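Local structure of apical membrane antigen 1 (Toxoplasma gondii, 3ZLE) at residues Leu160-Gln165 with Asn283-Val288; Ser244-Gln249 with Cys317-Gln322; Ala301-Phe306 with Ala335-Gly340. The protein may take part in host cell invasion as the sporozoite form of a parasite surface antigen, this chain being its conserved ectoplasmic region. All blocks are in the same frame, centred on the assembly; numbering follows the deposited sequence.

Interaction 1 of 3, residues Leu160-Gln165 with Asn283-Val288; sequences LSVSAQ and NDFWPV
Ser161, Val162 and Ser163 meet Phe285 and Trp286 in a buried loop-to-loop contact. Residues 160-165 leave strand 156-159 of the five-stranded sheet, whereas 283-288 belong to the long excursion between helix 253-262 and strand 303-308 of the four-stranded sheet. This topology is consistent with the DII loop described in AMA1 relatives, an extension of the second PAN-type domain that reaches onto the first. The main-chain link is straight: Ser163 N donates to Phe285 O at 3.0 Å, with an N-H...O angle of 167°. Phe285 CG lies anti to its own carbonyl carbon, which puts it 3.8 Å from Val162 CG2; that methyl sits over one face of the ring, 4.0 Å from its centroid and displaced toward the rim. That is a CH-pi contact in which the two side chains cross at about a right angle. Ser161 OG approaches the same ring at CD2; this hydroxyl is buried by the contact and has no polar partner in the model. Farther along, Pro287 CD comes within 3.5 Å of Ser163 OG, while Ala164 CB packs more loosely against Pro287 CG at 4.3 Å. Ser163 OG is hydrogen-bonded to Tyr144 OH, and it lies 3.4 Å from Phe285 O in a weak, undecided contact. Tyr144 also stacks on the Trp286 ring, and Tyr43 meets that ring edge-to-face. Within 160-165, Gln165 NE2 donates to Ser163 O at 3.0 Å. The indole N-H of Trp286 points at Ser161 O, with NE1 to O 2.9 Å; the acceptor lies 3° out of the ring plane, but the angle at hydrogen is a bent 132°.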
ATOM      1  N   LEU A 160      16.132  -2.932  -0.566  1.00 21.73           N
ATOM      2  CA  LEU A 160      16.418  -2.528   0.805  1.00 22.57           C
ATOM      3  C   LEU A 160      16.953  -3.726   1.610  1.00 24.97           C
ATOM      4  O   LEU A 160      16.208  -4.660   1.909  1.00 28.82           O
ATOM      5  CB  LEU A 160      15.126  -2.018   1.526  1.00 20.88           C
ATOM      6  CG  LEU A 160      14.315  -0.887   0.846  1.00 21.00           C
ATOM      7  CD1 LEU A 160      13.119  -0.488   1.678  1.00 18.11           C
ATOM      8  CD2 LEU A 160      15.175   0.345   0.442  1.00 16.97           C
ATOM      9  N   SER A 161      18.130  -3.584   2.174  1.00 25.47           N
ATOM     10  CA  SER A 161      18.555  -4.586   3.122  1.00 33.15           C
ATOM     11  C   SER A 161      17.962  -4.385   4.526  1.00 30.75           C
ATOM     12  O   SER A 161      17.974  -5.310   5.335  1.00 35.35           O
ATOM     13  CB  SER A 161      20.065  -4.706   3.136  1.00 30.35           C
ATOM     14  OG  SER A 161      20.626  -3.585   3.762  1.00 52.35           O
ATOM     15  N   VAL A 162      17.306  -3.251   4.752  1.00 23.33           N
ATOM     16  CA  VAL A 162      16.559  -3.064   5.988  1.00 23.03           C
ATOM     17  C   VAL A 162      15.085  -3.256   5.740  1.00 23.59           C
ATOM     18  O   VAL A 162      14.491  -2.531   4.964  1.00 30.15           O
ATOM     19  CB  VAL A 162      16.817  -1.677   6.622  1.00 21.76           C
ATOM     20  CG1 VAL A 162      16.104  -1.533   7.956  1.00 23.88           C
ATOM     21  CG2 VAL A 162      18.308  -1.464   6.808  1.00 22.96           C
ATOM     22  N   SER A 163      14.485  -4.216   6.432  1.00 26.73           N
ATOM     23  CA  SER A 163      13.101  -4.632   6.147  1.00 24.36           C
ATOM     24  C   SER A 163      12.163  -4.172   7.227  1.00 25.53           C
ATOM     25  O   SER A 163      10.944  -4.320   7.084  1.00 22.92           O
ATOM     26  CB  SER A 163      12.990  -6.135   5.988  1.00 26.34           C
ATOM     27  OG  SER A 163      13.581  -6.816   7.075  1.00 32.60           O
ATOM     28  N   ALA A 164      12.743  -3.757   8.363  1.00 22.70           N
ATOM     29  CA  ALA A 164      12.038  -3.007   9.408  1.00 22.41           C
ATOM     30  C   ALA A 164      11.337  -1.798   8.844  1.00 27.87           C
ATOM     31  O   ALA A 164      11.872  -1.095   7.980  1.00 31.43           O
ATOM     32  CB  ALA A 164      13.021  -2.570  10.509  1.00 18.93           C
ATOM     33  N   GLN A 165      10.102  -1.593   9.263  1.00 34.36           N
ATOM     34  CA  GLN A 165       9.353  -0.478   8.772  1.00 28.58           C
ATOM     35  C   GLN A 165       8.938   0.460   9.888  1.00 29.37           C
ATOM     36  O   GLN A 165       8.675   1.632   9.644  1.00 29.51           O
ATOM     37  CB  GLN A 165       8.127  -0.955   8.001  1.00 27.95           C
ATOM     38  CG  GLN A 165       8.495  -1.640   6.716  1.00 27.77           C
ATOM     39  CD  GLN A 165       7.568  -2.765   6.383  1.00 26.94           C
ATOM     40  OE1 GLN A 165       6.447  -2.543   5.934  1.00 29.18           O
ATOM     41  NE2 GLN A 165       8.045  -3.986   6.547  1.00 24.84           N
ATOM     42  N   ASN A 283      22.869  -3.309  13.688  1.00 44.81           N
ATOM     43  CA  ASN A 283      22.746  -4.072  12.468  1.00 42.19           C
ATOM     44  C   ASN A 283      21.624  -5.072  12.498  1.00 40.77           C
ATOM     45  O   ASN A 283      21.609  -6.005  11.721  1.00 45.14           O
ATOM     46  CB  ASN A 283      24.066  -4.724  12.088  1.00 41.57           C
ATOM     47  CG  ASN A 283      24.560  -5.719  13.136  1.00 49.28           C
ATOM     48  OD1 ASN A 283      23.986  -5.851  14.214  1.00 46.71           O
ATOM     49  ND2 ASN A 283      25.640  -6.409  12.818  1.00 44.70           N
ATOM     50  N   ASP A 284      20.634  -4.805  13.330  1.00 38.63           N
ATOM     51  CA  ASP A 284      19.408  -5.560  13.325  1.00 40.60           C
ATOM     52  C   ASP A 284      18.472  -5.092  12.202  1.00 40.38           C
ATOM     53  O   ASP A 284      17.439  -4.491  12.451  1.00 37.74           O
ATOM     54  CB  ASP A 284      18.732  -5.447  14.699  1.00 52.48           C
ATOM     55  CG  ASP A 284      19.500  -6.198  15.788  1.00 50.29           C
ATOM     56  OD1 ASP A 284      20.348  -7.053  15.440  1.00 58.58           O
ATOM     57  OD2 ASP A 284      19.210  -5.981  16.982  1.00 64.35           O
ATOM     58  N   PHE A 285      18.838  -5.429  10.967  1.00 38.16           N
ATOM     59  CA  PHE A 285      18.123  -4.975   9.797  1.00 34.55           C
ATOM     60  C   PHE A 285      16.781  -5.656   9.628  1.00 32.38           C
ATOM     61  O   PHE A 285      15.959  -5.178   8.888  1.00 34.79           O
ATOM     62  CB  PHE A 285      18.976  -5.152   8.538  1.00 29.75           C
ATOM     63  CG  PHE A 285      20.203  -4.268   8.495  1.00 28.37           C
ATOM     64  CD1 PHE A 285      20.443  -3.327   9.496  1.00 28.65           C
ATOM     65  CD2 PHE A 285      21.149  -4.428   7.498  1.00 25.61           C
ATOM     66  CE1 PHE A 285      21.599  -2.572   9.493  1.00 29.20           C
ATOM     67  CE2 PHE A 285      22.282  -3.631   7.459  1.00 31.19           C
ATOM     68  CZ  PHE A 285      22.512  -2.699   8.462  1.00 30.55           C
ATOM     69  N   TRP A 286      16.617  -6.849  10.211  1.00 37.90           N
ATOM     70  CA  TRP A 286      15.385  -7.618  10.016  1.00 27.93           C
ATOM     71  C   TRP A 286      14.715  -7.921  11.359  1.00 33.17           C
ATOM     72  O   TRP A 286      15.361  -8.392  12.275  1.00 43.09           O
ATOM     73  CB  TRP A 286      15.647  -8.936   9.232  1.00 32.24           C
ATOM     74  CG  TRP A 286      16.602  -8.855   7.997  1.00 26.13           C
ATOM     75  CD1 TRP A 286      16.882  -7.760   7.248  1.00 31.10           C
ATOM     76  CD2 TRP A 286      17.303  -9.957   7.371  1.00 28.66           C
ATOM     77  NE1 TRP A 286      17.765  -8.081   6.221  1.00 25.70           N
ATOM     78  CE2 TRP A 286      18.088  -9.409   6.321  1.00 27.25           C
ATOM     79  CE3 TRP A 286      17.468 -11.310   7.698  1.00 29.12           C
ATOM     80  CZ2 TRP A 286      18.955 -10.180   5.551  1.00 30.37           C
ATOM     81  CZ3 TRP A 286      18.323 -12.097   6.911  1.00 31.39           C
ATOM     82  CH2 TRP A 286      19.048 -11.523   5.833  1.00 33.38           C
ATOM     83  N   PRO A 287      13.391  -7.724  11.446  1.00 32.12           N
ATOM     84  CA  PRO A 287      12.658  -7.974  12.674  1.00 38.05           C
ATOM     85  C   PRO A 287      12.669  -9.453  13.009  1.00 38.81           C
ATOM     86  O   PRO A 287      12.348 -10.279  12.150  1.00 40.77           O
ATOM     87  CB  PRO A 287      11.231  -7.522  12.325  1.00 32.39           C
ATOM     88  CG  PRO A 287      11.429  -6.492  11.262  1.00 31.43           C
ATOM     89  CD  PRO A 287      12.577  -6.998  10.454  1.00 28.07           C
ATOM     90  N   VAL A 288      13.004  -9.800  14.251  1.00 36.68           N
ATOM     91  CA  VAL A 288      12.999 -11.218  14.593  1.00 34.75           C
ATOM     92  C   VAL A 288      11.585 -11.763  14.749  1.00 36.30           C
ATOM     93  O   VAL A 288      10.673 -11.053  15.196  1.00 34.81           O
ATOM     94  CB  VAL A 288      14.010 -11.637  15.735  1.00 37.96           C
ATOM     95  CG1 VAL A 288      14.790 -10.458  16.297  1.00 28.99           C
ATOM     96  CG2 VAL A 288      13.350 -12.490  16.815  1.00 30.63           C
TER

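Interaction 2 of 3, residues Ser244-Gln249 with Cys317-Gln322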
ATOM      1  N   SER A 244     -18.860   2.748   8.875  1.00 40.25           N
ATOM      2  CA  SER A 244     -17.443   2.976   8.819  1.00 39.19           C
ATOM      3  C   SER A 244     -16.770   3.000  10.175  1.00 41.32           C
ATOM      4  O   SER A 244     -17.409   3.092  11.202  1.00 45.77           O
ATOM      5  CB  SER A 244     -17.135   4.239   7.997  1.00 39.09           C
ATOM      6  OG  SER A 244     -17.554   4.033   6.635  1.00 35.86           O
ATOM      7  N   VAL A 245     -15.465   2.850  10.157  1.00 41.29           N
ATOM      8  CA  VAL A 245     -14.664   2.764  11.355  1.00 37.07           C
ATOM      9  C   VAL A 245     -14.291   4.193  11.804  1.00 46.48           C
ATOM     10  O   VAL A 245     -14.160   4.475  13.006  1.00 37.64           O
ATOM     11  CB  VAL A 245     -13.408   1.912  11.044  1.00 43.76           C
ATOM     12  CG1 VAL A 245     -12.108   2.624  11.400  1.00 42.05           C
ATOM     13  CG2 VAL A 245     -13.526   0.518  11.653  1.00 40.00           C
ATOM     14  N   GLN A 246     -14.184   5.108  10.842  1.00 38.17           N
ATOM     15  CA  GLN A 246     -14.116   6.542  11.165  1.00 31.22           C
ATOM     16  C   GLN A 246     -14.553   7.307   9.943  1.00 37.19           C
ATOM     17  O   GLN A 246     -14.511   6.796   8.852  1.00 36.73           O
ATOM     18  CB  GLN A 246     -12.710   6.952  11.583  1.00 34.54           C
ATOM     19  CG  GLN A 246     -11.723   7.065  10.424  1.00 34.32           C
ATOM     20  CD  GLN A 246     -10.361   7.598  10.847  1.00 30.43           C
ATOM     21  OE1 GLN A 246      -9.550   6.875  11.422  1.00 38.26           O
ATOM     22  NE2 GLN A 246     -10.053   8.815  10.426  1.00 31.72           N
ATOM     23  N   SER A 247     -15.058   8.510  10.150  1.00 43.47           N
ATOM     24  CA  SER A 247     -15.601   9.299   9.072  1.00 43.16           C
ATOM     25  C   SER A 247     -15.543  10.746   9.482  1.00 44.14           C
ATOM     26  O   SER A 247     -16.551  11.406   9.585  1.00 49.16           O
ATOM     27  CB  SER A 247     -17.048   8.910   8.770  1.00 37.99           C
ATOM     28  OG  SER A 247     -17.812   8.772   9.959  1.00 38.82           O
ATOM     29  N   ASP A 248     -14.344  11.221   9.755  1.00 42.82           N
ATOM     30  CA  ASP A 248     -14.162  12.606  10.057  1.00 39.32           C
ATOM     31  C   ASP A 248     -14.057  13.407   8.759  1.00 43.99           C
ATOM     32  O   ASP A 248     -14.046  12.844   7.676  1.00 46.22           O
ATOM     33  CB  ASP A 248     -12.919  12.797  10.922  1.00 39.70           C
ATOM     34  CG  ASP A 248     -12.991  12.026  12.231  1.00 42.83           C
ATOM     35  OD1 ASP A 248     -14.117  11.739  12.726  1.00 36.13           O
ATOM     36  OD2 ASP A 248     -11.917  11.738  12.795  1.00 59.09           O
ATOM     37  N   GLN A 249     -14.133  14.722   8.883  1.00 39.08           N
ATOM     38  CA  GLN A 249     -14.020  15.606   7.760  1.00 42.88           C
ATOM     39  C   GLN A 249     -12.569  15.554   7.250  1.00 38.39           C
ATOM     40  O   GLN A 249     -11.641  15.342   8.015  1.00 34.86           O
ATOM     41  CB  GLN A 249     -14.416  17.029   8.198  1.00 40.52           C
ATOM     42  CG  GLN A 249     -14.178  18.114   7.168  1.00 64.58           C
ATOM     43  CD  GLN A 249     -12.864  18.849   7.371  1.00 70.88           C
ATOM     44  OE1 GLN A 249     -12.215  18.715   8.406  1.00 96.85           O
ATOM     45  NE2 GLN A 249     -12.478  19.646   6.386  1.00 73.33           N
ATOM     46  N   CYS A 317     -13.965  11.847   4.890  1.00 25.56           N
ATOM     47  CA  CYS A 317     -13.184  10.628   4.638  1.00 24.18           C
ATOM     48  C   CYS A 317     -13.726   9.478   5.484  1.00 24.95           C
ATOM     49  O   CYS A 317     -13.468   9.413   6.699  1.00 22.70           O
ATOM     50  CB  CYS A 317     -11.759  10.859   5.042  1.00 31.18           C
ATOM     51  SG  CYS A 317     -10.622   9.582   4.499  1.00 48.91           S
ATOM     52  N   ALA A 318     -14.531   8.620   4.878  1.00 23.01           N
ATOM     53  CA  ALA A 318     -15.175   7.501   5.605  1.00 26.27           C
ATOM     54  C   ALA A 318     -14.380   6.232   5.390  1.00 27.56           C
ATOM     55  O   ALA A 318     -14.469   5.593   4.329  1.00 29.29           O
ATOM     56  CB  ALA A 318     -16.609   7.296   5.135  1.00 19.48           C
ATOM     57  N   ILE A 319     -13.606   5.870   6.395  1.00 28.15           N
ATOM     58  CA  ILE A 319     -12.745   4.714   6.311  1.00 25.20           C
ATOM     59  C   ILE A 319     -13.429   3.457   6.845  1.00 30.58           C
ATOM     60  O   ILE A 319     -13.954   3.432   7.948  1.00 31.96           O
ATOM     61  CB  ILE A 319     -11.495   4.958   7.107  1.00 20.92           C
ATOM     62  CG1 ILE A 319     -10.630   6.013   6.409  1.00 17.60           C
ATOM     63  CG2 ILE A 319     -10.788   3.653   7.419  1.00 18.31           C
ATOM     64  CD1 ILE A 319      -9.603   6.637   7.330  1.00 17.71           C
ATOM     65  N   PHE A 320     -13.402   2.395   6.072  1.00 28.89           N
ATOM     66  CA  PHE A 320     -14.161   1.226   6.477  1.00 29.08           C
ATOM     67  C   PHE A 320     -13.332  -0.025   6.344  1.00 24.83           C
ATOM     68  O   PHE A 320     -12.271  -0.012   5.722  1.00 22.76           O
ATOM     69  CB  PHE A 320     -15.460   1.119   5.688  1.00 23.60           C
ATOM     70  CG  PHE A 320     -15.254   0.929   4.197  1.00 30.17           C
ATOM     71  CD1 PHE A 320     -15.070   2.034   3.353  1.00 31.74           C
ATOM     72  CD2 PHE A 320     -15.350  -0.339   3.623  1.00 29.84           C
ATOM     73  CE1 PHE A 320     -14.974   1.878   1.990  1.00 26.21           C
ATOM     74  CE2 PHE A 320     -15.180  -0.517   2.257  1.00 30.07           C
ATOM     75  CZ  PHE A 320     -14.965   0.596   1.441  1.00 32.84           C
ATOM     76  N   ASP A 321     -13.847  -1.124   6.877  1.00 24.54           N
ATOM     77  CA  ASP A 321     -13.061  -2.351   6.947  1.00 28.90           C
ATOM     78  C   ASP A 321     -13.763  -3.565   6.401  1.00 34.96           C
ATOM     79  O   ASP A 321     -13.364  -4.679   6.713  1.00 33.67           O
ATOM     80  CB  ASP A 321     -12.617  -2.631   8.385  1.00 35.85           C
ATOM     81  CG  ASP A 321     -13.773  -3.006   9.291  1.00 29.09           C
ATOM     82  OD1 ASP A 321     -14.923  -3.081   8.825  1.00 33.24           O
ATOM     83  OD2 ASP A 321     -13.530  -3.147  10.495  1.00 36.53           O
ATOM     84  N   GLN A 322     -14.687  -3.354   5.462  1.00 31.72           N
ATOM     85  CA  GLN A 322     -15.284  -4.465   4.714  1.00 32.64           C
ATOM     86  C   GLN A 322     -14.814  -4.515   3.262  1.00 31.03           C
ATOM     87  O   GLN A 322     -14.673  -3.494   2.607  1.00 23.44           O
ATOM     88  CB  GLN A 322     -16.793  -4.352   4.732  1.00 38.49           C
ATOM     89  CG  GLN A 322     -17.388  -4.342   6.126  1.00 54.71           C
ATOM     90  CD  GLN A 322     -18.321  -5.510   6.348  1.00 68.68           C
ATOM     91  OE1 GLN A 322     -19.217  -5.768   5.536  1.00 76.65           O
ATOM     92  NE2 GLN A 322     -18.094  -6.251   7.427  1.00 69.84           N
TER
HETATM   93  O   HOH W   1     -11.938  10.185   8.602  1.00 36.07           O
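Ile319 O receives Val245 N at 2.7 Å and, more weakly, Gln246 N at 3.4 Å, while Ile319 N donates back to Gln246 O at 2.8 Å. Two residues of 244-249 thus face one residue of 317-322, the definition of a classic beta bulge in this antiparallel pair. A further bond, Cys317 N to Asp248 O at 3.0 Å, ties the far end. There a water accepts from Gln246 NE2 and Asp248 N and donates to Cys317 O at 2.6 Å, linking the Gln246 amide to the backbone of both segments. Gln246 CG stands between backbone N and carbonyl carbon (chi1 75°), 3.8 Å from Ile319 CD1. Beyond CG the chain is extended and lies alongside that of Ile319, pointing the same way. Next to the bulge in sequence, Ser244 OG lies 3.7 Å from Phe320 CB and bonds to Asp240 O. Val245 CG2 reaches Asp321 OD2 at 3.8 Å, the two side chains crossing at about a right angle. Cys317 is disulfide-bonded to Cys256 in helix 253-262, whose Arg259 also touches Gln246, Asp248 and Ile319. Strand 246-249, weakly bonded, is one of the two outermost strands of the four-stranded antiparallel sheet, probably of the second PAN-type domain, and strand 315-320 passes between it and strand 303-308.

Interaction 3 of 3, residues Ala301-Phe306 with Ala335-Gly340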
ATOM      1  N   ALA A 301      -8.943  -1.910   8.110  1.00 21.31           N
ATOM      2  CA  ALA A 301      -9.674  -0.751   7.607  1.00 20.29           C
ATOM      3  C   ALA A 301      -8.833  -0.142   6.493  1.00 21.91           C
ATOM      4  O   ALA A 301      -7.966   0.677   6.765  1.00 20.91           O
ATOM      5  CB  ALA A 301      -9.877   0.259   8.730  1.00 18.71           C
ATOM      6  N   ASN A 302      -8.969  -0.673   5.283  1.00 22.91           N
ATOM      7  CA  ASN A 302      -7.981  -0.428   4.235  1.00 25.42           C
ATOM      8  C   ASN A 302      -8.574   0.437   3.103  1.00 27.24           C
ATOM      9  O   ASN A 302      -7.855   0.802   2.167  1.00 25.65           O
ATOM     10  CB  ASN A 302      -7.506  -1.750   3.584  1.00 27.24           C
ATOM     11  CG  ASN A 302      -7.065  -2.778   4.580  1.00 25.70           C
ATOM     12  OD1 ASN A 302      -6.327  -2.475   5.531  1.00 27.33           O
ATOM     13  ND2 ASN A 302      -7.351  -4.037   4.271  1.00 20.79           N
ATOM     14  N   TRP A 303      -9.895   0.597   3.114  1.00 24.05           N
ATOM     15  CA  TRP A 303     -10.613   1.362   2.100  1.00 23.14           C
ATOM     16  C   TRP A 303     -11.162   2.658   2.677  1.00 27.33           C
ATOM     17  O   TRP A 303     -11.494   2.705   3.843  1.00 23.78           O
ATOM     18  CB  TRP A 303     -11.759   0.556   1.551  1.00 21.48           C
ATOM     19  CG  TRP A 303     -11.373  -0.860   1.076  1.00 27.25           C
ATOM     20  CD1 TRP A 303     -11.162  -1.255  -0.213  1.00 22.23           C
ATOM     21  CD2 TRP A 303     -11.307  -2.064   1.885  1.00 21.18           C
ATOM     22  NE1 TRP A 303     -10.868  -2.615  -0.249  1.00 26.68           N
ATOM     23  CE2 TRP A 303     -10.942  -3.125   1.026  1.00 27.27           C
ATOM     24  CE3 TRP A 303     -11.399  -2.315   3.262  1.00 22.60           C
ATOM     25  CZ2 TRP A 303     -10.727  -4.447   1.495  1.00 23.31           C
ATOM     26  CZ3 TRP A 303     -11.166  -3.610   3.728  1.00 23.15           C
ATOM     27  CH2 TRP A 303     -10.871  -4.668   2.833  1.00 24.10           C
ATOM     28  N   ALA A 304     -11.206   3.722   1.848  1.00 24.64           N
ATOM     29  CA  ALA A 304     -11.769   4.992   2.236  1.00 23.58           C
ATOM     30  C   ALA A 304     -12.663   5.554   1.141  1.00 26.18           C
ATOM     31  O   ALA A 304     -12.299   5.554  -0.026  1.00 32.07           O
ATOM     32  CB  ALA A 304     -10.665   6.005   2.581  1.00 24.06           C
ATOM     33  N   ASN A 305     -13.862   6.004   1.523  1.00 25.41           N
ATOM     34  CA  ASN A 305     -14.709   6.758   0.626  1.00 21.83           C
ATOM     35  C   ASN A 305     -14.582   8.240   0.895  1.00 26.75           C
ATOM     36  O   ASN A 305     -14.780   8.695   2.042  1.00 27.07           O
ATOM     37  CB  ASN A 305     -16.154   6.319   0.790  1.00 22.67           C
ATOM     38  CG  ASN A 305     -16.463   5.091  -0.012  1.00 25.65           C
ATOM     39  OD1 ASN A 305     -15.742   4.766  -0.976  1.00 27.85           O
ATOM     40  ND2 ASN A 305     -17.531   4.411   0.343  1.00 18.19           N
ATOM     41  N   PHE A 306     -14.244   9.004  -0.138  1.00 29.03           N
ATOM     42  CA  PHE A 306     -14.188  10.463  -0.019  1.00 31.08           C
ATOM     43  C   PHE A 306     -15.391  11.132  -0.707  1.00 34.87           C
ATOM     44  O   PHE A 306     -15.554  11.043  -1.928  1.00 27.49           O
ATOM     45  CB  PHE A 306     -12.909  11.004  -0.616  1.00 27.70           C
ATOM     46  CG  PHE A 306     -12.863  12.506  -0.658  1.00 30.88           C
ATOM     47  CD1 PHE A 306     -12.449  13.237   0.449  1.00 27.80           C
ATOM     48  CD2 PHE A 306     -13.353  13.190  -1.754  1.00 28.22           C
ATOM     49  CE1 PHE A 306     -12.358  14.608   0.386  1.00 30.06           C
ATOM     50  CE2 PHE A 306     -13.305  14.577  -1.809  1.00 26.62           C
ATOM     51  CZ  PHE A 306     -12.780  15.285  -0.755  1.00 30.77           C
ATOM     52  N   ALA A 335     -12.768   7.001  -4.501  1.00 36.91           N
ATOM     53  CA  ALA A 335     -12.550   5.813  -3.676  1.00 27.36           C
ATOM     54  C   ALA A 335     -11.092   5.456  -3.603  1.00 29.30           C
ATOM     55  O   ALA A 335     -10.442   5.215  -4.637  1.00 29.20           O
ATOM     56  CB  ALA A 335     -13.371   4.650  -4.154  1.00 23.13           C
ATOM     57  N   TYR A 336     -10.566   5.448  -2.385  1.00 22.31           N
ATOM     58  CA  TYR A 336      -9.137   5.294  -2.161  1.00 24.12           C
ATOM     59  C   TYR A 336      -8.841   3.948  -1.442  1.00 22.99           C
ATOM     60  O   TYR A 336      -9.673   3.451  -0.644  1.00 20.14           O
ATOM     61  CB  TYR A 336      -8.678   6.444  -1.243  1.00 28.92           C
ATOM     62  CG  TYR A 336      -8.596   7.783  -1.929  1.00 28.02           C
ATOM     63  CD1 TYR A 336      -7.645   8.006  -2.927  1.00 27.54           C
ATOM     64  CD2 TYR A 336      -9.447   8.837  -1.570  1.00 21.97           C
ATOM     65  CE1 TYR A 336      -7.476   9.219  -3.494  1.00 22.02           C
ATOM     66  CE2 TYR A 336      -9.303  10.103  -2.160  1.00 26.81           C
ATOM     67  CZ  TYR A 336      -8.301  10.280  -3.117  1.00 30.78           C
ATOM     68  OH  TYR A 336      -8.151  11.476  -3.767  1.00 23.02           O
ATOM     69  N   THR A 337      -7.621   3.457  -1.549  1.00 19.11           N
ATOM     70  CA  THR A 337      -7.191   2.419  -0.567  1.00 19.09           C
ATOM     71  C   THR A 337      -5.883   2.730   0.078  1.00 20.95           C
ATOM     72  O   THR A 337      -5.061   3.506  -0.444  1.00 25.88           O
ATOM     73  CB  THR A 337      -7.104   1.026  -1.164  1.00 21.39           C
ATOM     74  OG1 THR A 337      -5.940   0.933  -1.968  1.00 23.29           O
ATOM     75  CG2 THR A 337      -8.336   0.677  -1.983  1.00 20.97           C
ATOM     76  N   ALA A 338      -5.597   2.024   1.149  1.00 20.75           N
ATOM     77  CA  ALA A 338      -4.246   2.064   1.688  1.00 17.31           C
ATOM     78  C   ALA A 338      -3.167   1.560   0.733  1.00 18.81           C
ATOM     79  O   ALA A 338      -2.005   2.016   0.806  1.00 19.84           O
ATOM     80  CB  ALA A 338      -4.166   1.371   3.013  1.00 15.15           C
ATOM     81  N   LEU A 339      -3.547   0.756  -0.238  1.00 18.02           N
ATOM     82  CA  LEU A 339      -2.513   0.295  -1.246  1.00 22.23           C
ATOM     83  C   LEU A 339      -2.216   1.256  -2.377  1.00 23.02           C
ATOM     84  O   LEU A 339      -1.046   1.391  -2.815  1.00 18.55           O
ATOM     85  CB  LEU A 339      -2.885  -1.044  -1.822  1.00 18.76           C
ATOM     86  CG  LEU A 339      -2.639  -2.151  -0.796  1.00 19.71           C
ATOM     87  CD1 LEU A 339      -3.441  -3.384  -1.133  1.00 22.42           C
ATOM     88  CD2 LEU A 339      -1.152  -2.450  -0.755  1.00 20.85           C
ATOM     89  N   GLY A 340      -3.289   1.846  -2.916  1.00 21.63           N
ATOM     90  CA  GLY A 340      -3.220   2.553  -4.178  1.00 22.69           C
ATOM     91  C   GLY A 340      -2.528   3.890  -4.121  1.00 23.36           C
ATOM     92  O   GLY A 340      -2.105   4.339  -3.050  1.00 24.37           O
TER
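Ala304 and Tyr336 form the hydrogen-bonded pair of two antiparallel strands, 303-306 and 335-337, whose axes come within 4.7 Å and run at 153° to each other. Tyr336 N donates to Ala304 O and Ala304 N to Tyr336 O, both at 2.9 Å, and Ala338 N donates to Asn302 O at 2.8 Å just beyond the strands. Trp303 with Thr337 and Asn305 with Ala335 are the non-hydrogen-bonded pairs, with side chains on one face of the sheet; Ala304 and Tyr336 occupy the other. On the latter, Phe306 CB reaches the edge of the Tyr336 ring, near its plane, at 4.0 Å from CE2. On the first face, Thr337 CG2 lies 3.9 Å from Trp303 CD1. Thr337 OG1 stands between backbone N and carbonyl carbon (chi1 75°) and accepts Gly340 N at 3.0 Å, an ST motif at the end of the strand; Leu339 N adds a weak bond to the same oxygen. Asn305 OD1 meets Ala335 CB at 4.0 Å, while its ND2 is bonded to Phe228 O and Phe239 O, two backbone acceptors that settle the amide. Trp303 NE1 donates to Phe22 O, and its indole also meets Phe228 edge-to-face. Opposite Phe320 of strand 315-320, Asn302 and Trp303 together make a classic beta bulge. Helix 253-262 covers the Ala304 and Tyr336 face through Cys256, Val260 and Lys253, and Ile24 of helix 24-27 touches Trp303 and Thr337; strand 333-337 is an outermost strand of the four-stranded sheet, probably of the second PAN-type domain.

In the fold
Interactions 2 and 3 share the four-stranded antiparallel sheet ordered 246-249, 315-320, 303-308, 333-337; their centres are about 9 Å apart, and each joins an edge strand to one of the two central strands. The central strands pair through probable hydrogen bonds, Ala318 N to Asn305 O at 2.8 Å and Phe320 N to Trp303 O at 3.0 Å. Interaction 1 lies far off, its centre about 32 Å from that of interaction 2 and about 27 Å from that of interaction 3. Along the chain, 244-249 falls between the two segments of interaction 1, and interaction 3 opens after it closes. The order is consistent with an excursion from the second PAN-type domain that reaches the first.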